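Local coordinates for protein NfrA2 (Bacillus megaterium, PDB 5HEI) that probably uses NADPH to reduce flavin and nitro compounds, the herbicide mesotrione among them, as an FMN-dependent, oxygen-insensitive nitroreductase working as a dimer, at residues D28-S33 and V122-L127; S61-N66 and R138-E143. One frame throughout, in Å; residues are numbered along the deposited sequence.

In the fold
Interactions 1 and 2 both belong to the nitroreductase fold of one chain but hold different elements, and their centres lie about 26 Å apart. Interaction 1 is buried: helix 24-36 packs on the end of helix 104-126, next to the second subunit, through small and aliphatic side chains with no hydrogen bond between the segments. Interaction 2 lies at the surface and joins the end of helix 54-63 to residues 138-143, which include the start of helix 141-148. There an arginine grips a backbone carbonyl, and a leucine lies against the aliphatic parts of charged side chains. Along the chain the segments alternate, so the two contacts interlock in sequence without touching in space.

Interaction 1 of 2, residues D28-S33 and V122-L127; sequences DTIIQS and VAAESL
Ile30 and Ala124 form the apolar centre of a helix-helix contact in the nitroreductase fold, where helix 24-36 runs roughly antiparallel to the end of helix 104-126. The short axes pass 9.0 Å apart at 148° between their N-to-C directions, and the closest pair of CA atoms, Ile30 and Ala123, is 5.7 Å apart. The small Ala123 and Ala124 let the backbones come this close at that pair. The Ile30 side chain can be followed outward. CB is the branch point, and chi1 of -66° sets CG1 anti to the carbonyl carbon. Ile30 CG1 then lies 3.9 Å from Ala124 CB. A looser contact, 4.4 Å, joins Ile30 CG1 to Leu127 CD1. The chain ends in CD1, which rests 3.7 Å from Ala124 CB and also reaches Ala124 CA. The ethyl branch, CG1 and CD1, therefore does the touching.

On one flank Thr29 and Leu127 meet by their methyls, with CG2 of the threonine 4.2 Å from CD1 of the leucine as the two side chains cross obliquely. The threonine hydroxyl serves its own helix by bonding Glu25 O. Ile5 of the second subunit packs on both Thr29 and Leu127, which places this flank at the dimer interface. Thr131 of strand 130-134 also touches the Ala124 side chain, while neighbouring Glu125 hydrogen-bonds His11, an FMN-binding residue, through OE1.

No hydrogen bond joins the two segments, so their mutual contact rests on shape. Ser33 brings a polar group up to Ala123; its OG has Thr29 O of its own helix and Gln9 OE1 of the second subunit within reach, and which takes the single proton is not settled. Ser33 OG stands 3.5 Å from Ala123 CB, with Ser33 CB beside it at 3.6 Å from the same methyl.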
loop_
_atom_site.group_PDB
_atom_site.type_symbol
_atom_site.label_atom_id
_atom_site.label_comp_id
_atom_site.label_asym_id
_atom_site.label_seq_id
_atom_site.Cartn_x
_atom_site.Cartn_y
_atom_site.Cartn_z
ATOM N N ASP A 28 -5.626 -19.792 -1.646
ATOM C CA ASP A 28 -6.773 -19.278 -2.404
ATOM C C ASP A 28 -7.547 -18.201 -1.645
ATOM O O ASP A 28 -7.986 -17.236 -2.262
ATOM C CB ASP A 28 -7.709 -20.409 -2.861
ATOM C CG ASP A 28 -7.113 -21.354 -3.892
ATOM O OD1 ASP A 28 -6.386 -20.876 -4.796
ATOM O OD2 ASP A 28 -7.387 -22.571 -3.807
ATOM N N THR A 29 -7.682 -18.347 -0.313
ATOM C CA THR A 29 -8.345 -17.383 0.569
ATOM C C THR A 29 -7.509 -16.088 0.669
ATOM O O THR A 29 -8.081 -14.998 0.643
ATOM C CB THR A 29 -8.656 -18.038 1.925
ATOM O OG1 THR A 29 -9.431 -19.219 1.696
ATOM C CG2 THR A 29 -9.404 -17.108 2.879
ATOM N N ILE A 30 -6.157 -16.223 0.742
ATOM C CA ILE A 30 -5.190 -15.119 0.808
ATOM C C ILE A 30 -5.193 -14.342 -0.528
ATOM O O ILE A 30 -5.146 -13.107 -0.503
ATOM C CB ILE A 30 -3.768 -15.616 1.250
ATOM C CG1 ILE A 30 -3.776 -16.139 2.704
ATOM C CG2 ILE A 30 -2.682 -14.534 1.087
ATOM C CD1 ILE A 30 -2.626 -17.086 3.047
ATOM N N ILE A 31 -5.274 -15.051 -1.680
ATOM C CA ILE A 31 -5.331 -14.395 -2.997
ATOM C C ILE A 31 -6.700 -13.748 -3.284
ATOM O O ILE A 31 -6.736 -12.663 -3.860
ATOM C CB ILE A 31 -4.744 -15.204 -4.198
ATOM C CG1 ILE A 31 -5.423 -16.576 -4.390
ATOM C CG2 ILE A 31 -3.230 -15.343 -4.092
ATOM C CD1 ILE A 31 -6.556 -16.636 -5.430
ATOM N N GLN A 32 -7.812 -14.399 -2.868
ATOM C CA GLN A 32 -9.178 -13.876 -3.040
ATOM C C GLN A 32 -9.428 -12.627 -2.194
ATOM O O GLN A 32 -10.118 -11.711 -2.654
ATOM C CB GLN A 32 -10.239 -14.948 -2.756
ATOM C CG GLN A 32 -10.490 -15.863 -3.945
ATOM C CD GLN A 32 -11.302 -17.067 -3.560
ATOM O OE1 GLN A 32 -10.777 -18.064 -3.050
ATOM N NE2 GLN A 32 -12.603 -17.010 -3.811
ATOM N N SER A 33 -8.852 -12.584 -0.971
ATOM C CA SER A 33 -8.961 -11.437 -0.065
ATOM C C SER A 33 -8.163 -10.251 -0.622
ATOM O O SER A 33 -8.665 -9.128 -0.610
ATOM C CB SER A 33 -8.464 -11.796 1.333
ATOM O OG SER A 33 -9.166 -12.901 1.879
ATOM N N VAL A 122 -3.875 -9.441 6.725
ATOM C CA VAL A 122 -5.044 -9.583 7.607
ATOM C C VAL A 122 -5.813 -10.896 7.405
ATOM O O VAL A 122 -6.327 -11.443 8.378
ATOM C CB VAL A 122 -5.969 -8.336 7.708
ATOM C CG1 VAL A 122 -5.252 -7.161 8.362
ATOM C CG2 VAL A 122 -6.543 -7.939 6.353
ATOM N N ALA A 123 -5.849 -11.417 6.158
ATOM C CA ALA A 123 -6.500 -12.687 5.822
ATOM C C ALA A 123 -5.685 -13.857 6.353
ATOM O O ALA A 123 -6.241 -14.711 7.046
ATOM C CB ALA A 123 -6.673 -12.815 4.318
ATOM N N ALA A 124 -4.367 -13.883 6.056
ATOM C CA ALA A 124 -3.437 -14.928 6.490
ATOM C C ALA A 124 -3.319 -15.016 8.013
ATOM O O ALA A 124 -3.382 -16.120 8.553
ATOM C CB ALA A 124 -2.069 -14.706 5.868
ATOM N N GLU A 125 -3.159 -13.869 8.705
ATOM C CA GLU A 125 -3.037 -13.834 10.166
ATOM C C GLU A 125 -4.334 -14.185 10.917
ATOM O O GLU A 125 -4.259 -14.701 12.037
ATOM C CB GLU A 125 -2.358 -12.548 10.671
ATOM C CG GLU A 125 -0.848 -12.573 10.481
ATOM C CD GLU A 125 -0.065 -11.391 11.023
ATOM O OE1 GLU A 125 -0.288 -10.256 10.546
ATOM O OE2 GLU A 125 0.822 -11.614 11.880
ATOM N N SER A 126 -5.513 -13.966 10.291
ATOM C CA SER A 126 -6.794 -14.351 10.892
ATOM C C SER A 126 -7.004 -15.869 10.798
ATOM O O SER A 126 -7.739 -16.432 11.613
ATOM C CB SER A 126 -7.956 -13.604 10.248
ATOM O OG SER A 126 -8.111 -13.962 8.886
ATOM N N LEU A 127 -6.333 -16.526 9.821
ATOM C CA LEU A 127 -6.372 -17.981 9.614
ATOM C C LEU A 127 -5.433 -18.717 10.591
ATOM O O LEU A 127 -5.494 -19.945 10.696
ATOM C CB LEU A 127 -6.023 -18.343 8.153
ATOM C CG LEU A 127 -7.059 -17.987 7.085
ATOM C CD1 LEU A 127 -6.413 -17.870 5.719
ATOM C CD2 LEU A 127 -8.193 -18.995 7.045
#

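Interaction 2 of 2, residues S61-N66 and R138-E143; sequences SELAGN and RRKPLE
Leu63 meets residues 138-143 in two ways, by its carbonyl oxygen to Arg139 and by its side chain to Lys140 and Glu143, where the end of helix 54-63 faces the approach to helix 141-148 near the FMN pocket of the nitroreductase fold. The close packing centres on Leu63 CD2. This methyl lies 3.7 Å from Lys140 CD and 3.8 Å from Glu143 CB, while Leu63 CD1 touches the same Glu143 CB. The leucine and lysine chains cross at about a right angle, and CD2 touches the lysine at both CB and CD. The extended lysine chain carries NZ off past the leucine, leaving only hydrocarbon to meet it.

The polar half borders solvent at Glu62 and Gly65, though Tyr230 packs on Arg139. Arg139 sets CG anti to its backbone N (chi1 -171°), and its chain runs past Leu63 O to Gly65, where CD comes 3.7 Å from Gly65 N. The guanidinium turns back so that NH1 donates to Leu63 O at 3.1 Å, with an N-H...O angle of 152°. The oxygen lies at the edge of the guanidinium plane, whereas the donor stands 64° above the carbonyl plane. Gly65 CA occupies one guanidinium face. An alanine in place of Arg139 would probably leave Leu63 O without its guanidinium donor and Gly65 without the chain that lies over it.

Gly65 ends the helical run; at its positive phi a CB would press on the Ala64 carbonyl oxygen, which by itself calls for glycine. That oxygen receives a hydrogen bond from the side chain of Gln67, an FMN-binding residue. A cationic group at the carbonyl end of a helix is likely to be electrostatically favourable, adding a charge-dipole term to the hydrogen bond, beside a purely aliphatic contact at Leu63 CD2.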
loop_
_atom_site.group_PDB
_atom_site.type_symbol
_atom_site.label_atom_id
_atom_site.label_comp_id
_atom_site.label_asym_id
_atom_site.label_seq_id
_atom_site.Cartn_x
_atom_site.Cartn_y
_atom_site.Cartn_z
ATOM N N SER A 61 15.668 -15.858 -1.315
ATOM C CA SER A 61 16.140 -15.638 0.057
ATOM C C SER A 61 17.504 -14.935 0.060
ATOM O O SER A 61 17.705 -13.986 0.820
ATOM C CB SER A 61 16.235 -16.973 0.797
ATOM O OG SER A 61 16.656 -16.823 2.144
ATOM N N GLU A 62 18.424 -15.398 -0.808
ATOM C CA GLU A 62 19.776 -14.863 -0.956
ATOM C C GLU A 62 19.747 -13.457 -1.566
ATOM O O GLU A 62 20.427 -12.571 -1.053
ATOM C CB GLU A 62 20.653 -15.803 -1.808
ATOM C CG GLU A 62 20.807 -17.201 -1.239
ATOM C CD GLU A 62 21.745 -18.107 -2.010
ATOM O OE1 GLU A 62 21.388 -18.568 -3.118
ATOM O OE2 GLU A 62 22.855 -18.353 -1.489
ATOM N N LEU A 63 18.941 -13.250 -2.641
ATOM C CA LEU A 63 18.798 -11.967 -3.352
ATOM C C LEU A 63 18.101 -10.868 -2.529
ATOM O O LEU A 63 18.164 -9.690 -2.899
ATOM C CB LEU A 63 18.096 -12.145 -4.716
ATOM C CG LEU A 63 18.805 -12.989 -5.780
ATOM C CD1 LEU A 63 17.862 -13.346 -6.890
ATOM C CD2 LEU A 63 20.011 -12.281 -6.357
ATOM N N ALA A 64 17.423 -11.261 -1.431
ATOM C CA ALA A 64 16.755 -10.345 -0.504
ATOM C C ALA A 64 17.661 -9.988 0.696
ATOM O O ALA A 64 17.261 -9.213 1.567
ATOM C CB ALA A 64 15.440 -10.947 -0.027
ATOM N N GLY A 65 18.878 -10.534 0.698
ATOM C CA GLY A 65 19.881 -10.282 1.727
ATOM C C GLY A 65 20.089 -11.422 2.698
ATOM O O GLY A 65 20.323 -11.176 3.884
ATOM N N ASN A 66 20.023 -12.676 2.194
ATOM C CA ASN A 66 20.202 -13.921 2.957
ATOM C C ASN A 66 19.312 -14.025 4.209
ATOM O O ASN A 66 19.795 -14.345 5.299
ATOM C CB ASN A 66 21.690 -14.199 3.250
ATOM C CG ASN A 66 22.469 -14.600 2.023
ATOM O OD1 ASN A 66 22.387 -15.738 1.552
ATOM N ND2 ASN A 66 23.230 -13.670 1.473
ATOM N N ARG A 138 13.971 -5.565 -3.648
ATOM C CA ARG A 138 14.522 -4.451 -4.415
ATOM C C ARG A 138 16.045 -4.294 -4.204
ATOM O O ARG A 138 16.627 -3.318 -4.688
ATOM C CB ARG A 138 13.768 -3.150 -4.095
ATOM C CG ARG A 138 12.380 -3.065 -4.735
ATOM C CD ARG A 138 11.552 -1.965 -4.110
ATOM N NE ARG A 138 11.124 -2.313 -2.756
ATOM C CZ ARG A 138 10.813 -1.429 -1.816
ATOM N NH1 ARG A 138 10.893 -0.129 -2.064
ATOM N NH2 ARG A 138 10.431 -1.839 -0.614
ATOM N N ARG A 139 16.690 -5.267 -3.502
ATOM C CA ARG A 139 18.141 -5.308 -3.266
ATOM C C ARG A 139 18.829 -5.601 -4.592
ATOM O O ARG A 139 19.671 -4.819 -5.032
ATOM C CB ARG A 139 18.511 -6.369 -2.208
ATOM C CG ARG A 139 19.965 -6.316 -1.753
ATOM C CD ARG A 139 20.286 -7.445 -0.802
ATOM N NE ARG A 139 21.684 -7.858 -0.912
ATOM C CZ ARG A 139 22.120 -8.807 -1.733
ATOM N NH1 ARG A 139 21.271 -9.453 -2.523
ATOM N NH2 ARG A 139 23.409 -9.121 -1.769
ATOM N N LYS A 140 18.466 -6.734 -5.209
ATOM C CA LYS A 140 18.936 -7.185 -6.510
ATOM C C LYS A 140 17.640 -7.410 -7.310
ATOM O O LYS A 140 17.156 -8.541 -7.391
ATOM C CB LYS A 140 19.814 -8.451 -6.376
ATOM C CG LYS A 140 21.167 -8.175 -5.702
ATOM C CD LYS A 140 22.153 -9.340 -5.787
ATOM C CE LYS A 140 23.529 -8.976 -5.281
ATOM N NZ LYS A 140 24.433 -10.158 -5.222
ATOM N N PRO A 141 16.993 -6.317 -7.807
ATOM C CA PRO A 141 15.702 -6.482 -8.492
ATOM C C PRO A 141 15.776 -6.954 -9.936
ATOM O O PRO A 141 14.801 -7.538 -10.416
ATOM C CB PRO A 141 15.056 -5.105 -8.364
ATOM C CG PRO A 141 16.189 -4.155 -8.280
ATOM C CD PRO A 141 17.396 -4.891 -7.767
ATOM N N LEU A 142 16.903 -6.683 -10.636
ATOM C CA LEU A 142 17.100 -7.114 -12.023
ATOM C C LEU A 142 17.211 -8.640 -12.092
ATOM O O LEU A 142 16.740 -9.243 -13.059
ATOM C CB LEU A 142 18.320 -6.429 -12.665
ATOM C CG LEU A 142 18.295 -4.888 -12.739
ATOM C CD1 LEU A 142 19.687 -4.333 -12.958
ATOM C CD2 LEU A 142 17.351 -4.380 -13.822
ATOM N N GLU A 143 17.785 -9.262 -11.035
ATOM C CA GLU A 143 17.917 -10.717 -10.906
ATOM C C GLU A 143 16.563 -11.336 -10.558
ATOM O O GLU A 143 16.301 -12.476 -10.949
ATOM C CB GLU A 143 18.961 -11.095 -9.845
ATOM C CG GLU A 143 20.388 -10.774 -10.247
ATOM C CD GLU A 143 20.906 -9.431 -9.771
ATOM O OE1 GLU A 143 20.329 -8.386 -10.154
ATOM O OE2 GLU A 143 21.925 -9.426 -9.046
#